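Local structure of CofB (Escherichia coli, 5AX6) at residues A[28-33]-A[39-44]; A[55-60]-A[137-142]; A[283-288]-A[294-299]; A[298-301]-A[307-310]. The protein is a homotrimeric minor pilin of the type IVb pilus CFA/III of enterotoxigenic strains and probably takes part in pilus assembly. All blocks are in the same frame, centred on the assembly; numbering follows the deposited sequence. Where two conformers were deposited one is given.

Interaction 1 (A[28-33]-A[39-44]); sequences EQITVI and KEITNP
Thr31 OG1 donates to Glu40 OE2 at 2.7 Å, reaching the syn lone pair of the carboxylate from the neighbouring strand. Glu40 can meet it because its chain is bent at chi2 (-62°), which brings the carboxylate back over the neighbouring strand. On the same face Gln29 bends too, and its OE1 comes 3.1 Å from Thr42 OG1. On the face of Ile30, Val32 and Ile41 the contacts between the strands are apolar: Ile30 CG1 lies against Ile41 CG1 at 3.7 Å, Val32 CG1 meets Ile41 CD1 at 3.8 Å, and Ile30 CD1 rests on CD of Pro44, just past the strand. Branched side chains suit these extended positions, since they fill the space beside the backbone without long flexible ends. Strands 29-34 and 37-42 form a two-stranded antiparallel beta hairpin within the pilin domain, and the hydrogen-bonded pairs Ile30-Ile41 and Val32-Lys39 carry its ladder. Where the pairing ends, Asn43 N donates to Glu28 O at 2.7 Å, while Asn43 ND2 reaches back to Glu27 O and its OD1 accepts from Leu45 N. Tyr107, from a loop, packs on Ile30. Arg240 of a second subunit forms a salt bridge with Glu40 OE1 and hydrogen bonds with Thr31 OG1 and Gln29 O, placing the polar face at the trimer interface.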
# COMPACT_ATOMS: atom_id res chain seq x y z
N GLU A 28 -9.02 -28.68 3.85
CA GLU A 28 -10.26 -29.40 4.10
C GLU A 28 -11.34 -28.98 3.12
O GLU A 28 -12.17 -29.80 2.72
CB GLU A 28 -10.74 -29.18 5.53
CG GLU A 28 -12.05 -29.88 5.81
CD GLU A 28 -12.19 -30.27 7.27
OE1 GLU A 28 -11.23 -30.08 8.03
OE2 GLU A 28 -13.27 -30.78 7.64
N GLN A 29 -11.33 -27.71 2.74
CA GLN A 29 -12.19 -27.20 1.68
C GLN A 29 -11.32 -26.95 0.45
O GLN A 29 -10.27 -26.31 0.55
CB GLN A 29 -12.89 -25.90 2.12
CG GLN A 29 -13.83 -26.07 3.31
CD GLN A 29 -15.03 -26.96 3.00
OE1 GLN A 29 -15.13 -28.09 3.49
NE2 GLN A 29 -15.95 -26.45 2.19
N ILE A 30 -11.73 -27.47 -0.70
CA ILE A 30 -10.92 -27.30 -1.91
C ILE A 30 -11.72 -26.68 -3.03
O ILE A 30 -12.94 -26.78 -3.06
CB ILE A 30 -10.34 -28.65 -2.41
CG1 ILE A 30 -11.46 -29.65 -2.68
CG2 ILE A 30 -9.39 -29.22 -1.39
CD1 ILE A 30 -10.98 -30.94 -3.32
N THR A 31 -11.01 -26.06 -3.97
CA THR A 31 -11.63 -25.49 -5.15
C THR A 31 -11.56 -26.48 -6.32
O THR A 31 -10.47 -26.92 -6.70
CB THR A 31 -10.96 -24.15 -5.58
OG1 THR A 31 -10.96 -23.24 -4.47
CG2 THR A 31 -11.71 -23.52 -6.74
N VAL A 32 -12.71 -26.84 -6.86
CA VAL A 32 -12.77 -27.71 -8.04
C VAL A 32 -13.54 -27.01 -9.14
O VAL A 32 -14.18 -25.99 -8.91
CB VAL A 32 -13.43 -29.05 -7.73
CG1 VAL A 32 -12.59 -29.84 -6.71
CG2 VAL A 32 -14.85 -28.84 -7.21
N ILE A 33 -13.47 -27.57 -10.35
CA ILE A 33 -14.25 -27.07 -11.47
C ILE A 33 -15.40 -28.03 -11.71
O ILE A 33 -15.18 -29.23 -11.88
CB ILE A 33 -13.42 -26.94 -12.76
CG1 ILE A 33 -12.07 -26.26 -12.49
CG2 ILE A 33 -14.22 -26.23 -13.85
CD1 ILE A 33 -12.19 -24.85 -11.98
N LYS A 39 -15.91 -24.03 -7.78
CA LYS A 39 -16.83 -24.33 -6.70
C LYS A 39 -16.03 -24.84 -5.51
O LYS A 39 -15.02 -25.53 -5.70
CB LYS A 39 -17.86 -25.37 -7.16
CG LYS A 39 -18.79 -25.86 -6.08
CD LYS A 39 -19.61 -27.04 -6.59
CE LYS A 39 -20.60 -27.55 -5.54
NZ LYS A 39 -21.26 -28.80 -5.99
N GLU A 40 -16.43 -24.47 -4.30
CA GLU A 40 -15.79 -25.00 -3.11
C GLU A 40 -16.50 -26.26 -2.68
O GLU A 40 -17.73 -26.28 -2.55
CB GLU A 40 -15.81 -23.99 -1.95
CG GLU A 40 -15.21 -22.65 -2.28
CD GLU A 40 -13.75 -22.75 -2.64
OE1 GLU A 40 -12.93 -23.09 -1.76
OE2 GLU A 40 -13.42 -22.48 -3.82
N ILE A 41 -15.73 -27.32 -2.44
CA ILE A 41 -16.29 -28.53 -1.87
C ILE A 41 -15.42 -29.03 -0.73
O ILE A 41 -14.27 -28.62 -0.58
CB ILE A 41 -16.44 -29.66 -2.92
CG1 ILE A 41 -15.05 -30.03 -3.48
CG2 ILE A 41 -17.39 -29.24 -4.03
CD1 ILE A 41 -15.04 -31.32 -4.27
N THR A 42 -15.99 -29.91 0.07
CA THR A 42 -15.20 -30.62 1.06
C THR A 42 -14.21 -31.53 0.33
O THR A 42 -14.58 -32.26 -0.58
CB THR A 42 -16.11 -31.43 1.98
OG1 THR A 42 -16.93 -30.52 2.74
CG2 THR A 42 -15.28 -32.28 2.94
N ASN A 43 -12.95 -31.47 0.74
CA ASN A 43 -11.93 -32.41 0.27
C ASN A 43 -12.43 -33.86 0.44
O ASN A 43 -12.91 -34.23 1.52
CB ASN A 43 -10.62 -32.19 1.05
CG ASN A 43 -9.43 -32.92 0.43
OD1 ASN A 43 -9.56 -34.04 -0.06
ND2 ASN A 43 -8.26 -32.27 0.47
N PRO A 44 -12.35 -34.68 -0.62
CA PRO A 44 -12.82 -36.07 -0.49
C PRO A 44 -12.12 -36.83 0.63
O PRO A 44 -12.67 -37.82 1.12
CB PRO A 44 -12.49 -36.69 -1.87
CG PRO A 44 -11.47 -35.78 -2.47
CD PRO A 44 -11.86 -34.40 -1.98

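Interaction 2 (A[55-60]-A[137-142])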
# COMPACT_ATOMS: atom_id res chain seq x y z
N ILE A 55 -10.26 -42.36 1.97
CA ILE A 55 -10.61 -42.67 3.35
C ILE A 55 -9.55 -43.49 4.08
O ILE A 55 -9.73 -43.83 5.24
CB ILE A 55 -11.94 -43.44 3.45
CG1 ILE A 55 -11.87 -44.73 2.63
CG2 ILE A 55 -13.09 -42.56 3.01
CD1 ILE A 55 -13.12 -45.58 2.74
N ASN A 56 -8.46 -43.83 3.39
CA ASN A 56 -7.40 -44.62 4.01
C ASN A 56 -6.73 -43.86 5.15
O ASN A 56 -6.30 -42.73 4.96
CB ASN A 56 -6.33 -45.01 2.98
CG ASN A 56 -6.84 -46.01 1.96
OD1 ASN A 56 -8.02 -46.01 1.61
ND2 ASN A 56 -5.95 -46.86 1.49
N ARG A 57 -6.63 -44.49 6.32
CA ARG A 57 -5.89 -43.93 7.46
C ARG A 57 -5.08 -44.99 8.17
O ARG A 57 -5.52 -46.13 8.30
CB ARG A 57 -6.82 -43.28 8.49
CG ARG A 57 -7.67 -42.15 7.95
CD ARG A 57 -6.83 -40.93 7.65
NE ARG A 57 -7.73 -39.83 7.36
CZ ARG A 57 -8.30 -39.63 6.18
NH1 ARG A 57 -8.04 -40.44 5.16
NH2 ARG A 57 -9.14 -38.61 6.02
N THR A 58 -3.92 -44.60 8.67
CA THR A 58 -3.22 -45.41 9.65
C THR A 58 -3.45 -44.79 11.03
O THR A 58 -3.93 -43.67 11.14
CB THR A 58 -1.72 -45.53 9.33
OG1 THR A 58 -1.11 -44.23 9.44
CG2 THR A 58 -1.53 -46.05 7.89
N THR A 59 -3.12 -45.52 12.09
CA THR A 59 -3.46 -45.02 13.43
C THR A 59 -2.24 -44.91 14.34
O THR A 59 -2.37 -44.74 15.56
CB THR A 59 -4.51 -45.91 14.11
OG1 THR A 59 -4.00 -47.24 14.21
CG2 THR A 59 -5.79 -45.92 13.30
N ASN A 60 -1.05 -44.98 13.76
CA ASN A 60 0.18 -44.88 14.55
C ASN A 60 0.55 -43.43 14.86
O ASN A 60 1.49 -42.86 14.29
CB ASN A 60 1.34 -45.60 13.84
CG ASN A 60 1.52 -45.17 12.39
OD1 ASN A 60 0.55 -44.94 11.66
ND2 ASN A 60 2.77 -45.06 11.96
N SER A 137 -11.53 -39.01 9.09
CA SER A 137 -10.85 -38.32 10.18
C SER A 137 -9.82 -37.31 9.70
O SER A 137 -9.22 -37.49 8.64
CB SER A 137 -10.16 -39.33 11.09
OG SER A 137 -9.33 -38.68 12.03
N ALA A 138 -9.60 -36.25 10.49
CA ALA A 138 -8.51 -35.31 10.21
C ALA A 138 -7.18 -36.05 10.25
O ALA A 138 -7.05 -37.09 10.90
CB ALA A 138 -8.51 -34.17 11.22
N ILE A 139 -6.20 -35.51 9.55
CA ILE A 139 -4.90 -36.15 9.42
C ILE A 139 -3.86 -35.32 10.16
O ILE A 139 -3.66 -34.14 9.84
CB ILE A 139 -4.51 -36.30 7.93
CG1 ILE A 139 -5.47 -37.27 7.22
CG2 ILE A 139 -3.06 -36.75 7.80
CD1 ILE A 139 -5.43 -37.17 5.67
N GLU A 140 -3.19 -35.92 11.14
CA GLU A 140 -2.28 -35.14 11.96
C GLU A 140 -0.83 -35.33 11.57
O GLU A 140 0.06 -34.61 12.04
CB GLU A 140 -2.46 -35.47 13.45
CG GLU A 140 -2.02 -36.86 13.86
CD GLU A 140 -2.24 -37.10 15.35
OE1 GLU A 140 -3.37 -36.86 15.84
OE2 GLU A 140 -1.28 -37.51 16.04
N ARG A 141 -0.58 -36.31 10.72
CA ARG A 141 0.78 -36.53 10.24
C ARG A 141 0.73 -37.25 8.90
O ARG A 141 -0.13 -38.10 8.71
CB ARG A 141 1.60 -37.35 11.25
CG ARG A 141 3.11 -37.24 11.02
CD ARG A 141 3.89 -38.03 12.06
NE ARG A 141 3.85 -39.47 11.82
CZ ARG A 141 3.37 -40.37 12.69
NH1 ARG A 141 2.86 -39.97 13.85
NH2 ARG A 141 3.40 -41.66 12.39
N VAL A 142 1.64 -36.90 8.00
CA VAL A 142 1.76 -37.63 6.74
C VAL A 142 3.14 -38.26 6.66
O VAL A 142 4.15 -37.56 6.68
CB VAL A 142 1.53 -36.72 5.50
CG1 VAL A 142 1.55 -37.56 4.22
CG2 VAL A 142 0.21 -35.97 5.62
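Arg57 and Arg141 reach between a loop of the pilin domain and the start of strand 139-148, a member of its antiparallel sheet, and each ends on a backbone carbonyl of the other segment. Hydrogen bonds come first. Arg57 grips Ser137 O side-on with two nitrogens, NH2 at 2.9 Å and NE at 3.1 Å, and the oxygen lies almost in the guanidinium plane. Its NH1 turns back to Asn56 O, meeting that carbonyl from above its plane, so the same flat group also braces its own loop; NH2 has a further acceptor in Leu45 O and NH1 in Tyr54 O. Arginine suits this buried place because its several N-H groups can serve carbonyls spread around one plane. Arg141 works with its two terminal nitrogens instead: NH2 donates to Asn60 O at 2.9 Å and NH1 adds a weak bond to the same oxygen. Asp143 pairs with NH2 in a salt bridge, which would probably offset the buried positive charge and hold the group in position.

Between the two segments, the nonpolar side of the contact falls to Ile139. Its CD1 sits 3.8 Å above the centre of the Arg57 guanidinium, on one face, and CG1 comes 3.4 Å from NE; Ile139 also touches Val25 of helix 4-25. Within the loop, Asn60 CG stands between the backbone N and the carbonyl carbon (chi1 51°), a rotation that turns the amide back along the loop, where Thr58 OG1 donates to Asn60 OD1 at 2.9 Å.

Interaction 3 (A[283-288]-A[294-299])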
# COMPACT_ATOMS: atom_id res chain seq x y z
N LEU A 283 -5.56 1.56 -3.52
CA LEU A 283 -5.07 1.68 -2.16
C LEU A 283 -5.54 3.01 -1.62
O LEU A 283 -5.34 4.05 -2.25
CB LEU A 283 -3.55 1.59 -2.11
CG LEU A 283 -2.91 0.25 -2.47
CD1 LEU A 283 -1.44 0.44 -2.81
CD2 LEU A 283 -3.06 -0.74 -1.31
N CYS A 284 -6.17 2.98 -0.45
CA CYS A 284 -6.81 4.17 0.10
C CYS A 284 -6.37 4.53 1.51
O CYS A 284 -5.89 3.68 2.27
CB CYS A 284 -8.33 4.00 0.10
SG CYS A 284 -9.01 3.43 -1.48
N TRP A 285 -6.58 5.80 1.84
CA TRP A 285 -6.36 6.35 3.17
C TRP A 285 -7.68 6.90 3.71
O TRP A 285 -8.42 7.55 2.97
CB TRP A 285 -5.34 7.50 3.14
CG TRP A 285 -3.97 7.17 2.69
CD1 TRP A 285 -2.86 7.05 3.47
CD2 TRP A 285 -3.53 6.96 1.34
NE1 TRP A 285 -1.76 6.75 2.69
CE2 TRP A 285 -2.15 6.69 1.38
CE3 TRP A 285 -4.18 6.95 0.10
CZ2 TRP A 285 -1.40 6.42 0.23
CZ3 TRP A 285 -3.43 6.68 -1.04
CH2 TRP A 285 -2.05 6.43 -0.96
N ASP A 286 -7.96 6.69 4.99
CA ASP A 286 -9.16 7.27 5.59
C ASP A 286 -8.88 7.80 6.99
O ASP A 286 -8.34 7.09 7.84
CB ASP A 286 -10.29 6.23 5.62
CG ASP A 286 -11.66 6.85 5.85
OD1 ASP A 286 -11.78 8.09 5.89
OD2 ASP A 286 -12.63 6.07 5.97
N LEU A 287 -9.21 9.07 7.20
CA LEU A 287 -9.10 9.71 8.51
C LEU A 287 -10.30 9.39 9.39
O LEU A 287 -10.22 9.50 10.62
CB LEU A 287 -8.98 11.22 8.35
CG LEU A 287 -7.76 11.73 7.59
CD1 LEU A 287 -7.81 13.26 7.51
CD2 LEU A 287 -6.49 11.29 8.27
N ASN A 288 -11.40 9.03 8.76
CA ASN A 288 -12.66 8.80 9.46
C ASN A 288 -13.07 10.03 10.26
O ASN A 288 -13.50 9.91 11.41
CB ASN A 288 -12.55 7.57 10.38
CG ASN A 288 -12.86 6.27 9.65
OD1 ASN A 288 -13.83 6.17 8.90
ND2 ASN A 288 -12.02 5.26 9.86
N LEU A 294 -9.38 8.88 0.50
CA LEU A 294 -8.66 9.18 -0.72
C LEU A 294 -8.04 7.89 -1.24
O LEU A 294 -7.46 7.14 -0.46
CB LEU A 294 -7.58 10.24 -0.48
CG LEU A 294 -8.08 11.57 0.09
CD1 LEU A 294 -6.91 12.52 0.26
CD2 LEU A 294 -9.15 12.15 -0.83
N CYS A 295 -8.16 7.65 -2.54
CA CYS A 295 -7.66 6.41 -3.12
C CYS A 295 -6.70 6.66 -4.26
O CYS A 295 -6.93 7.54 -5.09
CB CYS A 295 -8.81 5.54 -3.63
SG CYS A 295 -9.97 5.04 -2.32
N LEU A 296 -5.62 5.87 -4.30
CA LEU A 296 -4.77 5.77 -5.48
C LEU A 296 -5.23 4.56 -6.26
O LEU A 296 -5.01 3.43 -5.83
CB LEU A 296 -3.29 5.62 -5.12
CG LEU A 296 -2.39 6.84 -4.95
CD1 LEU A 296 -0.94 6.38 -4.65
CD2 LEU A 296 -2.47 7.72 -6.19
N THR A 297 -5.84 4.80 -7.41
CA THR A 297 -6.56 3.77 -8.14
C THR A 297 -6.00 3.58 -9.54
O THR A 297 -5.67 4.56 -10.21
CB THR A 297 -8.04 4.13 -8.24
OG1 THR A 297 -8.55 4.35 -6.92
CG2 THR A 297 -8.83 3.04 -8.94
N GLN A 298 -5.90 2.33 -9.98
CA GLN A 298 -5.43 2.07 -11.33
C GLN A 298 -6.60 2.05 -12.29
O GLN A 298 -7.59 1.35 -12.06
CB GLN A 298 -4.67 0.74 -11.41
CG GLN A 298 -3.96 0.56 -12.75
CD GLN A 298 -3.29 -0.79 -12.86
OE1 GLN A 298 -3.64 -1.72 -12.13
NE2 GLN A 298 -2.32 -0.91 -13.77
N ILE A 299 -6.50 2.82 -13.37
CA ILE A 299 -7.58 2.91 -14.35
C ILE A 299 -7.04 2.70 -15.77
O ILE A 299 -5.84 2.81 -16.03
CB ILE A 299 -8.31 4.27 -14.27
CG1 ILE A 299 -7.35 5.42 -14.55
CG2 ILE A 299 -9.01 4.44 -12.91
CD1 ILE A 299 -8.00 6.79 -14.58
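A disulfide-bridged beta hairpin joins strands 282-285 and 294-302, with Cys284 and Cys295 facing each other across it. Their SG atoms are bonded at 2.1 Å with a chi3 of 105°, and the CA atoms approach to 4.0 Å. Cysteines suit this spot because they form a non-hydrogen-bonded antiparallel pair, where neighbouring strands come close enough for a bridge. The flanking pairs, Leu283-Leu296 and Trp285-Leu294, are hydrogen-bonded in both directions; Trp285 N to Leu294 O, at 2.8 Å, is nearly straight.

On the sheet face away from the disulfide, with Trp285 CG anti to the carbonyl carbon (chi1 -62°) and chi2 at -106°, the six-membered ring lies toward the partner strand. Its edge does the touching: CE3 comes 3.3 Å from Leu294 O and CH2 3.9 Å from Leu296 CD1, both near the ring plane. The hairpin belongs to the three-stranded antiparallel sheet of the beta-repeat domain, in which Leu296 also packs on Ile312 and Leu314 of strand 308-315. In the trimer, Trp285 NE1 donates to Leu296 O of a second subunit, and residues 283-285 pair with a parallel strand of that chain, carrying the sheet across the interface. Were Trp285 cut back to an alanine, a gap would probably open beside Leu296, and Leu296 O of the second subunit would lose its indole donor. Beyond the paired strand, Asp286 OD1 accepts from Asn288 N at 3.0 Å, an Asx turn in the connection that leads on to strand 294-302.

Interaction 4 (A[298-301]-A[307-310])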
# COMPACT_ATOMS: atom_id res chain seq x y z
N GLN A 298 -5.90 2.33 -9.98
CA GLN A 298 -5.43 2.07 -11.33
C GLN A 298 -6.60 2.05 -12.29
O GLN A 298 -7.59 1.35 -12.06
CB GLN A 298 -4.67 0.74 -11.41
CG GLN A 298 -3.96 0.56 -12.75
CD GLN A 298 -3.29 -0.79 -12.86
OE1 GLN A 298 -3.64 -1.72 -12.13
NE2 GLN A 298 -2.32 -0.91 -13.77
N ILE A 299 -6.50 2.82 -13.37
CA ILE A 299 -7.58 2.91 -14.35
C ILE A 299 -7.04 2.70 -15.77
O ILE A 299 -5.84 2.81 -16.03
CB ILE A 299 -8.31 4.27 -14.27
CG1 ILE A 299 -7.35 5.42 -14.55
CG2 ILE A 299 -9.01 4.44 -12.91
CD1 ILE A 299 -8.00 6.79 -14.58
N GLU A 300 -7.94 2.37 -16.69
CA GLU A 300 -7.55 2.13 -18.06
C GLU A 300 -7.23 3.45 -18.75
O GLU A 300 -7.84 4.47 -18.45
CB GLU A 300 -8.66 1.40 -18.82
CG GLU A 300 -8.85 -0.03 -18.40
CD GLU A 300 -7.86 -0.99 -19.05
OE1 GLU A 300 -6.88 -0.52 -19.69
OE2 GLU A 300 -8.06 -2.21 -18.92
N GLY A 301 -6.28 3.41 -19.68
CA GLY A 301 -5.96 4.57 -20.49
C GLY A 301 -5.40 4.14 -21.84
O GLY A 301 -5.38 2.97 -22.18
N LYS A 307 -2.49 2.92 -28.11
CA LYS A 307 -2.44 1.54 -27.63
C LYS A 307 -2.88 1.42 -26.17
O LYS A 307 -2.78 2.36 -25.37
CB LYS A 307 -1.02 0.97 -27.78
CG LYS A 307 -0.47 1.07 -29.19
CD LYS A 307 -1.45 0.50 -30.20
CE LYS A 307 -0.80 0.33 -31.58
NZ LYS A 307 -1.60 -0.57 -32.46
N ASP A 308 -3.38 0.24 -25.82
CA ASP A 308 -3.88 -0.04 -24.48
C ASP A 308 -2.80 0.23 -23.43
O ASP A 308 -1.64 -0.13 -23.61
CB ASP A 308 -4.37 -1.48 -24.37
CG ASP A 308 -5.04 -1.77 -23.04
OD1 ASP A 308 -5.56 -0.82 -22.42
OD2 ASP A 308 -5.05 -2.95 -22.62
N ALA A 309 -3.21 0.87 -22.34
CA ALA A 309 -2.29 1.17 -21.26
C ALA A 309 -3.09 1.39 -19.97
O ALA A 309 -4.28 1.14 -19.91
CB ALA A 309 -1.44 2.40 -21.60
N SER A 310 -2.42 1.86 -18.93
CA SER A 310 -3.14 2.22 -17.72
C SER A 310 -2.41 3.36 -17.02
O SER A 310 -1.30 3.72 -17.42
CB SER A 310 -3.30 1.02 -16.77
OG SER A 310 -2.05 0.61 -16.25
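Gln298 reaches Ser310 because its side chain is fully extended, with CG anti to the backbone N (chi1 -170°) and CD carried straight on. Ser310 meets it with OG set between its own backbone N and carbonyl carbon (chi1 67°), and Gln298 NE2 donates to Ser310 OG at 2.9 Å, with the hydroxyl oxygen somewhat out of the amide plane. A long amide can reach across to the next strand, and a small hydroxyl gives it an acceptor at a buried position. Shortening Gln298 to an alanine would probably leave Ser310 OG without this amide donor and the space beside Ser310 CB less well filled. Strands 294-302 and 308-315 form an antiparallel hairpin of the beta-repeat domain, and near its turn Gly301 and Ala309 bond in both directions, each N to the other's O at 3.0 Å. Both donors stand above the carbonyl planes rather than on a lone pair.

Beside this pair, Glu300 OE1 lies 3.0 Å from Asp308 OD1. Two carboxylates this near, with Ala309 O also 3.1 Å from Glu300 OE1, would probably repel if both were charged, so one may hold a proton. The other oxygen, Glu300 OE2, is hydrogen-bonded to Thr289 OG1 of the third subunit. Gly301 meanwhile pairs with an antiparallel strand of the second subunit, and Val390 of that chain packs on Ala309.

Interactions 3 and 4 are successive hairpins of one sheet in the beta-repeat domain: both use strand 294-302 and share Gln298 and Ile299, with centres about 18 Å apart. Interactions 1 and 2 lie in the pilin domain, about 19 Å apart between centres and without touching. Interactions 2 and 3 are buried, whereas 1 and 4 are partly buried and carry carboxylates toward their margins. The chemistry follows: interaction 2 ties a loop to a strand through arginine-to-carbonyl bonds, interaction 3 adds a covalent bridge to its ladder, and 1 and 4 combine ladders with polar side-chain pairs. Other subunits reach interactions 1, 3 and 4, but not interaction 2.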